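Local coordinates for alpha-L-rhamnosidase (Aspergillus terreus, PDB 6GSZ), which probably hydrolyses terminal non-reducing alpha-L-rhamnose residues in alpha-L-rhamnosides, as a calcium-binding glycoside hydrolase, at residues 525-536 with 601-612. Sequence-based numbering, arbitrary orientation. Where two conformers were deposited one is given.
Sequences SIWGDAIVGVPW and VSDAYLLHSTDM. With NAG (2-acetamido-2-deoxy-beta-D-glucopyranose), chain C; BGC (beta-D-glucopyranose), chain B.
Ile526 lies over one face of the Tyr605 ring: its CG1 stands 3.5 Å from the ring centroid, almost along the ring normal, in a CH-pi contact. The Val601 carbonyl oxygen sits at the edge of the same ring, in its plane, and the phenol oxygen bonds to Ala697 O and His700. Ile526 CD1 touches the ring at CE1 and packs 3.8 Å from Val601 CG1. At the other end of the contact Met612 lies over one face of the Trp536 indole. Its CG is 3.9 Å from the centroid of the five-membered ring, while SD, displaced toward the rim, makes an oblique Met-aromatic contact. Met612 CG also lies over one face of the His608 imidazole, toward its rim, and Phe665 stacks with that ring. The glucose O3 lies in the ring plane at the edge of Trp527, taking a bent bond from NE1. The bend at chi3 (-69°) of Met612 turns CE away from the indole, to Gly533 CA, 3.7 Å away, and against Val532 CG1. Helix 530-536 and helix 601-612 pack within the helical domain of the six-hairpin glycosidase family, an (alpha/alpha)6 barrel, with axes 9.5 Å apart and inclined at 48°. Asp529 ties both segments together. Ser609 OG donates to its OD1 over 2.7 Å from above the carboxylate plane, and Trp558 NE1 is a second partner of that oxygen. OD2 receives the Ile526 backbone N on its anti side in a nearly straight bond (173°), which fastens the carboxylate to the backbone just ahead of the type I turn from Trp527 to Ala530. Ser525 OG donates to Ser602 OG, also bonded to Lys598 O. Asp611 OD2 accepts the N2-H of an N-acetylglucosamine at 2.9 Å, whose O7 approaches Trp536 CZ2 obliquely.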
loop_
_atom_site.group_PDB
_atom_site.type_symbol
_atom_site.label_atom_id
_atom_site.label_comp_id
_atom_site.label_asym_id
_atom_site.label_seq_id
_atom_site.Cartn_x
_atom_site.Cartn_y
_atom_site.Cartn_z
ATOM N N SER A 525 2.050 -19.963 10.105
ATOM C CA SER A 525 1.644 -18.911 11.042
ATOM C C SER A 525 2.217 -17.577 10.567
ATOM O O SER A 525 3.200 -17.564 9.815
ATOM C CB SER A 525 2.145 -19.211 12.424
ATOM O OG SER A 525 3.546 -19.068 12.489
ATOM N N ILE A 526 1.554 -16.483 10.941
ATOM C CA ILE A 526 1.933 -15.069 10.700
ATOM C C ILE A 526 1.628 -14.682 9.244
ATOM O O ILE A 526 0.901 -13.750 9.018
ATOM C CB ILE A 526 3.377 -14.728 11.114
ATOM C CG1 ILE A 526 3.689 -15.228 12.536
ATOM C CG2 ILE A 526 3.608 -13.226 10.975
ATOM C CD1 ILE A 526 5.135 -15.119 12.896
ATOM N N TRP A 527 2.273 -15.383 8.308
ATOM C CA TRP A 527 2.024 -15.274 6.864
ATOM C C TRP A 527 0.584 -15.717 6.592
ATOM O O TRP A 527 -0.217 -14.877 6.196
ATOM C CB TRP A 527 3.085 -16.105 6.126
ATOM C CG TRP A 527 4.372 -15.354 5.945
ATOM C CD1 TRP A 527 4.837 -14.814 4.781
ATOM C CD2 TRP A 527 5.372 -15.029 6.935
ATOM N NE1 TRP A 527 6.020 -14.170 4.989
ATOM C CE2 TRP A 527 6.366 -14.264 6.308
ATOM C CE3 TRP A 527 5.520 -15.287 8.306
ATOM C CZ2 TRP A 527 7.489 -13.774 6.972
ATOM C CZ3 TRP A 527 6.624 -14.787 8.969
ATOM C CH2 TRP A 527 7.604 -14.045 8.316
ATOM N N GLY A 528 0.205 -16.947 6.934
ATOM C CA GLY A 528 -1.147 -17.349 6.688
ATOM C C GLY A 528 -2.152 -16.559 7.525
ATOM O O GLY A 528 -3.282 -16.309 7.097
ATOM N N ASP A 529 -1.721 -16.197 8.742
ATOM C CA ASP A 529 -2.561 -15.435 9.659
ATOM C C ASP A 529 -2.906 -14.046 9.114
ATOM O O ASP A 529 -3.783 -13.395 9.684
ATOM C CB ASP A 529 -1.948 -15.332 11.046
ATOM C CG ASP A 529 -1.945 -16.674 11.778
ATOM O OD1 ASP A 529 -3.066 -17.256 11.928
ATOM O OD2 ASP A 529 -0.835 -17.070 12.205
ATOM N N ALA A 530 -2.247 -13.571 8.039
ATOM C CA ALA A 530 -2.628 -12.296 7.455
ATOM C C ALA A 530 -4.109 -12.215 7.080
ATOM O O ALA A 530 -4.685 -11.096 7.084
ATOM C CB ALA A 530 -1.789 -11.987 6.246
ATOM N N ILE A 531 -4.696 -13.367 6.715
ATOM C CA ILE A 531 -6.096 -13.380 6.269
ATOM C C ILE A 531 -7.074 -13.057 7.426
ATOM O O ILE A 531 -8.253 -12.775 7.160
ATOM C CB ILE A 531 -6.422 -14.719 5.567
ATOM C CG1 ILE A 531 -7.664 -14.666 4.680
ATOM C CG2 ILE A 531 -6.466 -15.875 6.560
ATOM C CD1 ILE A 531 -7.522 -13.768 3.524
ATOM N N VAL A 532 -6.568 -13.130 8.665
ATOM C CA VAL A 532 -7.306 -12.694 9.875
ATOM C C VAL A 532 -6.835 -11.297 10.279
ATOM O O VAL A 532 -7.634 -10.413 10.563
ATOM C CB VAL A 532 -7.118 -13.687 11.046
ATOM C CG1 VAL A 532 -7.961 -13.266 12.260
ATOM C CG2 VAL A 532 -7.483 -15.110 10.658
ATOM N N GLY A 533 -5.525 -11.168 10.427
ATOM C CA GLY A 533 -4.920 -9.974 11.038
ATOM C C GLY A 533 -5.112 -8.700 10.226
ATOM O O GLY A 533 -5.275 -7.591 10.752
ATOM N N VAL A 534 -4.945 -8.804 8.891
ATOM C CA VAL A 534 -5.063 -7.600 8.063
ATOM C C VAL A 534 -6.522 -7.113 8.107
ATOM O O VAL A 534 -6.746 -5.930 8.355
ATOM C CB VAL A 534 -4.466 -7.745 6.657
ATOM C CG1 VAL A 534 -4.626 -6.470 5.855
ATOM C CG2 VAL A 534 -2.986 -8.062 6.788
ATOM N N PRO A 535 -7.549 -7.965 7.905
ATOM C CA PRO A 535 -8.946 -7.563 8.151
ATOM C C PRO A 535 -9.206 -6.979 9.550
ATOM O O PRO A 535 -9.905 -5.945 9.655
ATOM C CB PRO A 535 -9.744 -8.845 7.894
ATOM C CG PRO A 535 -8.908 -9.545 6.840
ATOM C CD PRO A 535 -7.491 -9.322 7.325
ATOM N N TRP A 536 -8.655 -7.621 10.585
ATOM C CA TRP A 536 -8.924 -7.115 11.938
ATOM C C TRP A 536 -8.410 -5.669 12.056
ATOM O O TRP A 536 -9.099 -4.775 12.559
ATOM C CB TRP A 536 -8.242 -8.014 12.969
ATOM C CG TRP A 536 -8.385 -7.567 14.401
ATOM C CD1 TRP A 536 -9.391 -7.850 15.257
ATOM C CD2 TRP A 536 -7.450 -6.766 15.119
ATOM N NE1 TRP A 536 -9.145 -7.291 16.478
ATOM C CE2 TRP A 536 -7.982 -6.571 16.415
ATOM C CE3 TRP A 536 -6.273 -6.120 14.758
ATOM C CZ2 TRP A 536 -7.323 -5.783 17.357
ATOM C CZ3 TRP A 536 -5.621 -5.335 15.681
ATOM C CH2 TRP A 536 -6.143 -5.178 16.965
ATOM N N VAL A 601 6.318 -19.855 18.548
ATOM C CA VAL A 601 5.889 -18.668 17.804
ATOM C C VAL A 601 4.551 -18.931 17.102
ATOM O O VAL A 601 3.606 -18.126 17.175
ATOM C CB VAL A 601 6.960 -18.192 16.800
ATOM C CG1 VAL A 601 6.461 -17.107 15.866
ATOM C CG2 VAL A 601 8.198 -17.684 17.519
ATOM N N SER A 602 4.483 -20.056 16.385
ATOM C CA SER A 602 3.297 -20.384 15.609
ATOM C C SER A 602 2.046 -20.538 16.485
ATOM O O SER A 602 0.951 -20.096 16.133
ATOM C CB SER A 602 3.567 -21.628 14.774
ATOM O OG SER A 602 4.560 -21.404 13.772
ATOM N N ASP A 603 2.216 -21.253 17.598
ATOM C CA ASP A 603 1.093 -21.473 18.497
ATOM C C ASP A 603 0.625 -20.166 19.122
ATOM O O ASP A 603 -0.617 -19.979 19.285
ATOM C CB ASP A 603 1.489 -22.454 19.596
ATOM C CG ASP A 603 1.613 -23.899 19.137
ATOM O OD1 ASP A 603 1.142 -24.223 18.002
ATOM O OD2 ASP A 603 2.177 -24.719 19.924
ATOM N N ALA A 604 1.571 -19.268 19.415
ATOM C CA ALA A 604 1.177 -17.945 19.949
ATOM C C ALA A 604 0.284 -17.226 18.931
ATOM O O ALA A 604 -0.775 -16.691 19.295
ATOM C CB ALA A 604 2.376 -17.131 20.314
ATOM N N TYR A 605 0.714 -17.243 17.649
ATOM C CA TYR A 605 -0.069 -16.602 16.617
ATOM C C TYR A 605 -1.409 -17.318 16.310
ATOM O O TYR A 605 -2.392 -16.659 15.922
ATOM C CB TYR A 605 0.757 -16.387 15.347
ATOM C CG TYR A 605 1.521 -15.096 15.353
ATOM C CD1 TYR A 605 2.774 -15.000 15.948
ATOM C CD2 TYR A 605 0.977 -13.952 14.799
ATOM C CE1 TYR A 605 3.496 -13.818 15.941
ATOM C CE2 TYR A 605 1.684 -12.755 14.804
ATOM C CZ TYR A 605 2.945 -12.681 15.376
ATOM O OH TYR A 605 3.628 -11.479 15.378
ATOM N N LEU A 606 -1.464 -18.646 16.521
ATOM C CA LEU A 606 -2.734 -19.377 16.418
ATOM C C LEU A 606 -3.714 -18.860 17.483
ATOM O O LEU A 606 -4.879 -18.627 17.174
ATOM C CB LEU A 606 -2.482 -20.886 16.549
ATOM C CG LEU A 606 -3.698 -21.738 16.916
ATOM C CD1 LEU A 606 -4.772 -21.656 15.856
ATOM C CD2 LEU A 606 -3.301 -23.178 17.187
ATOM N N LEU A 607 -3.239 -18.716 18.717
ATOM C CA LEU A 607 -4.088 -18.176 19.772
ATOM C C LEU A 607 -4.543 -16.751 19.402
ATOM O O LEU A 607 -5.699 -16.409 19.561
ATOM C CB LEU A 607 -3.326 -18.189 21.095
ATOM C CG LEU A 607 -3.477 -19.425 21.974
ATOM C CD1 LEU A 607 -4.891 -19.572 22.448
ATOM C CD2 LEU A 607 -3.072 -20.692 21.329
ATOM N N HIS A 608 -3.596 -15.938 18.910
ATOM C CA HIS A 608 -3.915 -14.554 18.528
ATOM C C HIS A 608 -4.998 -14.538 17.424
ATOM O O HIS A 608 -5.951 -13.724 17.452
ATOM C CB HIS A 608 -2.648 -13.796 18.140
ATOM C CG HIS A 608 -2.897 -12.409 17.716
ATOM N ND1 HIS A 608 -3.537 -11.494 18.521
ATOM C CD2 HIS A 608 -2.517 -11.773 16.598
ATOM C CE1 HIS A 608 -3.570 -10.329 17.881
ATOM N NE2 HIS A 608 -2.914 -10.485 16.690
ATOM N N SER A 609 -4.840 -15.375 16.382
ATOM C CA SER A 609 -5.871 -15.420 15.348
ATOM C C SER A 609 -7.236 -15.869 15.890
ATOM O O SER A 609 -8.282 -15.409 15.414
ATOM C CB SER A 609 -5.418 -16.307 14.222
ATOM O OG SER A 609 -4.626 -15.573 13.292
ATOM N N THR A 610 -7.209 -16.837 16.826
ATOM C CA THR A 610 -8.456 -17.317 17.396
ATOM C C THR A 610 -9.159 -16.197 18.177
ATOM O O THR A 610 -10.402 -16.058 18.085
ATOM C CB THR A 610 -8.214 -18.578 18.262
ATOM O OG1 THR A 610 -7.489 -19.531 17.465
ATOM C CG2 THR A 610 -9.503 -19.175 18.788
ATOM N N ASP A 611 -8.345 -15.404 18.893
ATOM C CA ASP A 611 -8.840 -14.274 19.675
ATOM C C ASP A 611 -9.431 -13.201 18.734
ATOM O O ASP A 611 -10.574 -12.719 18.895
ATOM C CB ASP A 611 -7.685 -13.700 20.468
ATOM C CG ASP A 611 -8.043 -12.655 21.501
ATOM O OD1 ASP A 611 -9.103 -12.784 22.115
ATOM O OD2 ASP A 611 -7.199 -11.764 21.716
ATOM N N MET A 612 -8.675 -12.886 17.663
ATOM C CA MET A 612 -9.146 -11.900 16.693
ATOM C C MET A 612 -10.443 -12.386 16.047
ATOM O O MET A 612 -11.387 -11.579 15.833
ATOM C CB MET A 612 -8.119 -11.599 15.602
ATOM C CG MET A 612 -6.949 -10.725 16.064
ATOM S SD MET A 612 -5.860 -10.257 14.711
ATOM C CE MET A 612 -5.060 -11.793 14.254
HETATM C C1 NAG C . -10.656 -9.330 22.051
HETATM C C2 NAG C . -9.329 -8.616 22.235
HETATM C C3 NAG C . -8.838 -8.786 23.682
HETATM C C4 NAG C . -9.933 -8.389 24.651
HETATM C C5 NAG C . -11.230 -9.115 24.318
HETATM C C6 NAG C . -12.396 -8.695 25.209
HETATM C C7 NAG C . -7.698 -8.354 20.442
HETATM C C8 NAG C . -6.729 -9.081 19.552
HETATM N N2 NAG C . -8.369 -9.116 21.300
HETATM O O3 NAG C . -7.683 -7.969 23.872
HETATM O O4 NAG C . -9.496 -8.818 25.957
HETATM O O5 NAG C . -11.580 -8.816 22.958
HETATM O O6 NAG C . -12.670 -7.275 25.087
HETATM O O7 NAG C . -7.882 -7.158 20.354
HETATM C C2 BGC B . 9.732 -11.350 2.649
HETATM C C3 BGC B . 9.502 -12.401 3.699
HETATM C C4 BGC B . 9.697 -13.844 3.289
HETATM C C5 BGC B . 10.987 -13.867 2.627
HETATM C C6 BGC B . 11.213 -15.321 2.260
HETATM C C1 BGC B . 11.044 -11.620 1.933
HETATM O O1 BGC B . 11.300 -10.548 1.047
HETATM O O2 BGC B . 10.080 -10.125 3.250
HETATM O O3 BGC B . 8.209 -12.375 3.994
HETATM O O4 BGC B . 9.619 -14.845 4.330
HETATM O O5 BGC B . 11.126 -12.971 1.477
HETATM O O6 BGC B . 12.404 -15.401 1.470
#